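Local coordinates for catalase (Exiguobacterium oxidotolerans, PDB 2J2M), which breaks hydrogen peroxide down into water and oxygen, using a bound heme as the cofactor, at residues Leu325-Asp329 with Lys330-Gly334; Ser340-Gln343 with Arg344-Ile347. All coordinates share one frame; numbering follows the deposited sequence.

Contact 1 (Leu325-Asp329 with Lys330-Gly334). With HEM (protoporphyrin IX containing Fe), chain E.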
# COMPACT_ATOMS: atom_id res chain seq x y z
N LEU A 325 20.22 -0.83 -26.66
CA LEU A 325 20.65 -1.58 -25.48
C LEU A 325 21.37 -0.66 -24.49
O LEU A 325 21.91 0.35 -24.90
CB LEU A 325 21.55 -2.78 -25.88
CG LEU A 325 20.93 -4.06 -26.51
CD1 LEU A 325 22.02 -5.03 -26.89
CD2 LEU A 325 20.01 -4.77 -25.52
N PRO A 326 21.36 -1.01 -23.19
CA PRO A 326 22.14 -0.18 -22.26
C PRO A 326 23.64 -0.40 -22.40
O PRO A 326 24.08 -1.48 -22.80
CB PRO A 326 21.66 -0.63 -20.90
CG PRO A 326 21.22 -2.06 -21.11
CD PRO A 326 20.66 -2.11 -22.50
N SER A 327 24.43 0.63 -22.09
CA SER A 327 25.85 0.42 -21.95
C SER A 327 26.21 -0.13 -20.57
O SER A 327 25.41 -0.07 -19.63
CB SER A 327 26.61 1.72 -22.21
OG SER A 327 26.42 2.63 -21.14
N GLU A 328 27.44 -0.66 -20.48
CA GLU A 328 28.04 -1.15 -19.24
C GLU A 328 28.26 -0.04 -18.18
O GLU A 328 28.52 -0.33 -17.00
CB GLU A 328 29.36 -1.87 -19.56
CG GLU A 328 29.25 -3.06 -20.55
CD GLU A 328 29.52 -2.70 -22.04
OE1 GLU A 328 29.45 -1.51 -22.44
OE2 GLU A 328 29.80 -3.63 -22.82
N ASP A 329 28.13 1.22 -18.57
CA ASP A 329 28.16 2.37 -17.62
C ASP A 329 27.59 1.99 -16.24
O ASP A 329 26.40 1.64 -16.13
CB ASP A 329 27.41 3.58 -18.22
CG ASP A 329 27.49 4.85 -17.35
OD1 ASP A 329 27.33 4.74 -16.12
OD2 ASP A 329 27.66 5.97 -17.92
N LYS A 330 28.42 2.03 -15.20
CA LYS A 330 28.00 1.52 -13.88
C LYS A 330 26.98 2.38 -13.13
O LYS A 330 26.29 1.90 -12.23
CB LYS A 330 29.20 1.17 -12.99
CG LYS A 330 29.89 -0.12 -13.42
CD LYS A 330 30.95 -0.56 -12.44
CE LYS A 330 32.34 -0.47 -13.10
NZ LYS A 330 33.37 -1.25 -12.37
N LEU A 331 26.88 3.65 -13.47
CA LEU A 331 25.81 4.45 -12.92
C LEU A 331 24.48 4.08 -13.64
O LEU A 331 23.47 3.80 -12.99
CB LEU A 331 26.15 5.93 -13.05
CG LEU A 331 25.25 6.93 -12.31
CD1 LEU A 331 25.50 6.92 -10.80
CD2 LEU A 331 25.42 8.33 -12.92
N LEU A 332 24.51 3.98 -14.96
CA LEU A 332 23.33 3.63 -15.76
C LEU A 332 22.76 2.27 -15.37
O LEU A 332 21.53 2.09 -15.28
CB LEU A 332 23.69 3.62 -17.26
CG LEU A 332 22.66 3.05 -18.24
CD1 LEU A 332 21.31 3.82 -18.19
CD2 LEU A 332 23.24 2.99 -19.65
N GLN A 333 23.65 1.32 -15.14
CA GLN A 333 23.24 -0.03 -14.79
C GLN A 333 22.27 -0.15 -13.58
O GLN A 333 21.34 -0.99 -13.59
CB GLN A 333 24.48 -0.91 -14.64
CG GLN A 333 25.16 -1.22 -15.99
CD GLN A 333 24.58 -2.44 -16.63
OE1 GLN A 333 24.26 -3.39 -15.94
NE2 GLN A 333 24.41 -2.41 -17.94
N GLY A 334 22.48 0.68 -12.55
CA GLY A 334 21.61 0.69 -11.38
C GLY A 334 20.27 1.34 -11.67
O GLY A 334 19.23 0.90 -11.18
CHA HEM E . 14.18 10.31 -11.22
CHB HEM E . 17.76 11.86 -14.17
CHC HEM E . 20.86 9.02 -11.80
CHD HEM E . 17.23 6.99 -9.36
C1A HEM E . 14.86 10.95 -12.26
C2A HEM E . 14.29 11.83 -13.27
C3A HEM E . 15.29 12.26 -14.09
C4A HEM E . 16.51 11.67 -13.62
CMA HEM E . 15.19 13.21 -15.31
CAA HEM E . 12.79 12.21 -13.35
CBA HEM E . 11.98 11.29 -14.27
CGA HEM E . 10.57 11.83 -14.28
O1A HEM E . 9.64 11.15 -13.75
O2A HEM E . 10.37 12.95 -14.81
C1B HEM E . 18.90 11.18 -13.84
C2B HEM E . 20.15 11.17 -14.58
C3B HEM E . 20.99 10.39 -13.90
C4B HEM E . 20.31 9.88 -12.74
CMB HEM E . 20.44 11.89 -15.93
CAB HEM E . 22.43 10.00 -14.29
CBB HEM E . 23.28 10.89 -14.78
C1C HEM E . 20.17 8.15 -11.00
C2C HEM E . 20.70 6.98 -10.32
C3C HEM E . 19.67 6.43 -9.65
C4C HEM E . 18.48 7.23 -9.89
CMC HEM E . 22.16 6.46 -10.38
CAC HEM E . 19.69 5.18 -8.74
CBC HEM E . 19.72 3.94 -9.25
C1D HEM E . 16.07 7.69 -9.58
C2D HEM E . 14.79 7.38 -8.98
C3D HEM E . 13.83 8.41 -9.57
C4D HEM E . 14.63 9.24 -10.47
CMD HEM E . 14.46 6.22 -7.98
CAD HEM E . 12.32 8.55 -9.29
CBD HEM E . 11.58 7.98 -10.50
CGD HEM E . 10.10 7.77 -10.23
O1D HEM E . 9.62 7.85 -9.05
O2D HEM E . 9.40 7.48 -11.22
NA HEM E . 16.22 10.87 -12.52
NB HEM E . 19.03 10.39 -12.72
NC HEM E . 18.82 8.26 -10.72
ND HEM E . 15.93 8.76 -10.45
FE HEM E . 17.42 9.35 -11.80
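Asp329 N-caps helix 330-346, its OD1 accepting two backbone N-H groups of the first turn: Leu331 N at 2.9 Å, met nearly along the C-O axis in an Asx turn, and Leu332 N at 3.1 Å, reached from above the carboxylate plane. CG stands anti to the backbone N (chi1 -175°), which brings OD1 within reach of both N-H groups. The helix end would probably favour its negative charge. OD2 is held by His199, and the carbonyl O of Asp329 accepts Gln333 N at 2.9 Å, a regular helical bond.

Gln333 folds back at chi2 (-88°) and sends its NE2 to Ser327 O at 3.1 Å. That bond is straight from the donor side and lies in the amide plane, though it meets the carbonyl from above its plane. NE2 also serves Glu34 of the third subunit, while OE1 accepts Thr31 N of the second, so both ends of the amide are satisfied. Leu332 CD2 packs on Ser327 OG at 3.5 Å and on Pro326 CB at 4.1 Å; that OG is bonded to Ser200 O.

Leu331 turns from the cap to the heme, CD1 touching methyl CMC at 3.4 Å. The turn thus joins strand 324-326, paired with 201-204, to helix 330-346, with Leu332 against Phe201.

Contact 2 (Ser340-Gln343 with Arg344-Ile347). With HEM (protoporphyrin IX containing Fe), chain E.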
# COMPACT_ATOMS: atom_id res chain seq x y z
N SER A 340 11.77 1.52 -12.52
CA SER A 340 10.61 0.65 -12.55
C SER A 340 10.32 0.11 -11.15
O SER A 340 9.14 -0.09 -10.79
CB SER A 340 10.87 -0.52 -13.52
OG SER A 340 11.03 -0.05 -14.85
N ASP A 341 11.38 -0.11 -10.38
CA ASP A 341 11.28 -0.65 -9.03
C ASP A 341 10.57 0.32 -8.13
O ASP A 341 9.70 -0.08 -7.38
CB ASP A 341 12.65 -0.94 -8.41
CG ASP A 341 12.55 -1.28 -6.93
OD1 ASP A 341 11.76 -2.18 -6.61
OD2 ASP A 341 13.21 -0.65 -6.08
N THR A 342 10.96 1.59 -8.19
CA THR A 342 10.33 2.64 -7.39
C THR A 342 8.91 2.95 -7.87
O THR A 342 8.08 3.34 -7.08
CB THR A 342 11.17 3.94 -7.40
OG1 THR A 342 10.76 4.78 -6.30
CG2 THR A 342 11.04 4.69 -8.76
N GLN A 343 8.65 2.79 -9.16
CA GLN A 343 7.33 3.02 -9.73
C GLN A 343 6.32 1.96 -9.28
O GLN A 343 5.14 2.25 -9.12
CB GLN A 343 7.42 3.13 -11.24
CG GLN A 343 8.07 4.44 -11.70
CD GLN A 343 8.86 4.30 -13.01
OE1 GLN A 343 8.64 3.38 -13.78
NE2 GLN A 343 9.79 5.22 -13.25
N ARG A 344 6.77 0.74 -9.06
CA ARG A 344 5.87 -0.31 -8.55
C ARG A 344 5.36 0.05 -7.15
O ARG A 344 4.26 -0.35 -6.75
CB ARG A 344 6.55 -1.70 -8.57
CG ARG A 344 6.70 -2.24 -9.98
CD ARG A 344 7.79 -3.31 -10.12
NE ARG A 344 8.16 -3.44 -11.53
CZ ARG A 344 9.41 -3.51 -12.00
NH1 ARG A 344 10.47 -3.53 -11.17
NH2 ARG A 344 9.60 -3.58 -13.30
N HIS A 345 6.16 0.83 -6.42
CA HIS A 345 5.79 1.31 -5.10
C HIS A 345 5.02 2.63 -5.22
O HIS A 345 3.90 2.75 -4.74
CB HIS A 345 7.06 1.44 -4.24
CG HIS A 345 7.04 2.58 -3.27
ND1 HIS A 345 6.29 2.57 -2.12
CD2 HIS A 345 7.72 3.75 -3.27
CE1 HIS A 345 6.48 3.70 -1.46
NE2 HIS A 345 7.35 4.43 -2.14
N ARG A 346 5.60 3.60 -5.93
CA ARG A 346 5.00 4.94 -6.06
C ARG A 346 3.66 4.98 -6.82
O ARG A 346 2.75 5.73 -6.46
CB ARG A 346 6.02 5.91 -6.67
CG ARG A 346 5.42 7.26 -7.07
CD ARG A 346 6.46 8.30 -7.53
NE ARG A 346 6.94 8.09 -8.91
CZ ARG A 346 6.29 8.46 -10.01
NH1 ARG A 346 6.82 8.25 -11.20
NH2 ARG A 346 5.10 9.03 -9.94
N ILE A 347 3.52 4.23 -7.90
CA ILE A 347 2.34 4.38 -8.72
C ILE A 347 1.53 3.13 -8.53
O ILE A 347 0.30 3.19 -8.49
CB ILE A 347 2.67 4.57 -10.24
CG1 ILE A 347 3.74 5.64 -10.46
CG2 ILE A 347 1.42 4.93 -11.04
CD1 ILE A 347 4.43 5.54 -11.84
CHA HEM E . 14.18 10.31 -11.22
CHB HEM E . 17.76 11.86 -14.17
CHC HEM E . 20.86 9.02 -11.80
CHD HEM E . 17.23 6.99 -9.36
C1A HEM E . 14.86 10.95 -12.26
C2A HEM E . 14.29 11.83 -13.27
C3A HEM E . 15.29 12.26 -14.09
C4A HEM E . 16.51 11.67 -13.62
CMA HEM E . 15.19 13.21 -15.31
CAA HEM E . 12.79 12.21 -13.35
CBA HEM E . 11.98 11.29 -14.27
CGA HEM E . 10.57 11.83 -14.28
O1A HEM E . 9.64 11.15 -13.75
O2A HEM E . 10.37 12.95 -14.81
C1B HEM E . 18.90 11.18 -13.84
C2B HEM E . 20.15 11.17 -14.58
C3B HEM E . 20.99 10.39 -13.90
C4B HEM E . 20.31 9.88 -12.74
CMB HEM E . 20.44 11.89 -15.93
CAB HEM E . 22.43 10.00 -14.29
CBB HEM E . 23.28 10.89 -14.78
C1C HEM E . 20.17 8.15 -11.00
C2C HEM E . 20.70 6.98 -10.32
C3C HEM E . 19.67 6.43 -9.65
C4C HEM E . 18.48 7.23 -9.89
CMC HEM E . 22.16 6.46 -10.38
CAC HEM E . 19.69 5.18 -8.74
CBC HEM E . 19.72 3.94 -9.25
C1D HEM E . 16.07 7.69 -9.58
C2D HEM E . 14.79 7.38 -8.98
C3D HEM E . 13.83 8.41 -9.57
C4D HEM E . 14.63 9.24 -10.47
CMD HEM E . 14.46 6.22 -7.98
CAD HEM E . 12.32 8.55 -9.29
CBD HEM E . 11.58 7.98 -10.50
CGD HEM E . 10.10 7.77 -10.23
O1D HEM E . 9.62 7.85 -9.05
O2D HEM E . 9.40 7.48 -11.22
NA HEM E . 16.22 10.87 -12.52
NB HEM E . 19.03 10.39 -12.72
NC HEM E . 18.82 8.26 -10.72
ND HEM E . 15.93 8.76 -10.45
FE HEM E . 17.42 9.35 -11.80
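Arg344 lays its guanidinium over the helix turn before it, with one face above Ser340 O and NH2 3.3 Å from Ser340 CB. The chain runs extended from CG to NE, so its methylene carbons follow the same carbonyl, which also accepts Arg344 N at 3.0 Å. The side chain also packs on Tyr351 and on Arg47 of the third subunit. Replacing it with an alanine here would probably strip the cover from Ser340 and leave a gap against Tyr351 and that neighbouring subunit.

The tight part lies on the heme side. This end of the helix gives one propionate three hydrogen bonds: Arg346 NE to HEM O1D at 2.7 Å, Arg346 NH1 to HEM O2D at 2.7 Å, and Gln343 NE2 to HEM O2D at 3.1 Å. Arg346 presents NE and NH1 to the two oxygens, O2D lying at the edge of the guanidinium in its plane, and the bend at chi3 (78°) helps turn the group there. Val313 O and Glu311 O take further N-H groups of Arg346, which fixes its rotation, and NE2 of Gln343 also reaches Phe315 O. Ile347 lies alongside Gln343, CD1 3.8 Å from CG.

On the looser and partly exposed side, His345 N makes a weak bond to Thr342 O, and the ring of His345 makes a weak bond to Arg49 O of the second subunit. Thr342 O also accepts Arg346 N at 2.7 Å, in the carbonyl plane. All this is consistent with the helix that in heme catalases carries the proximal tyrosine; here Arg346 and Gln343 of its last turns bind a heme propionate.

From the N-terminal side the chain leaves strand 324-326 of the antiparallel sheet, makes the turn of contact 1 and enters helix 330-346; contact 2 lies at the far end of that helix, where the chain passes into loop. The two stand in series, neither nesting nor crossing, and each spans only contiguous residues, so neither closes a long loop. Their centres are about 20 Å apart, and their nearest atoms, about 7 Å apart, do not touch. The common element is the helix itself: its first turn meets the heme through apolar packing, its last through a propionate. Both contacts also reach the second and third subunits, tying the heme pocket to the tetramer interface.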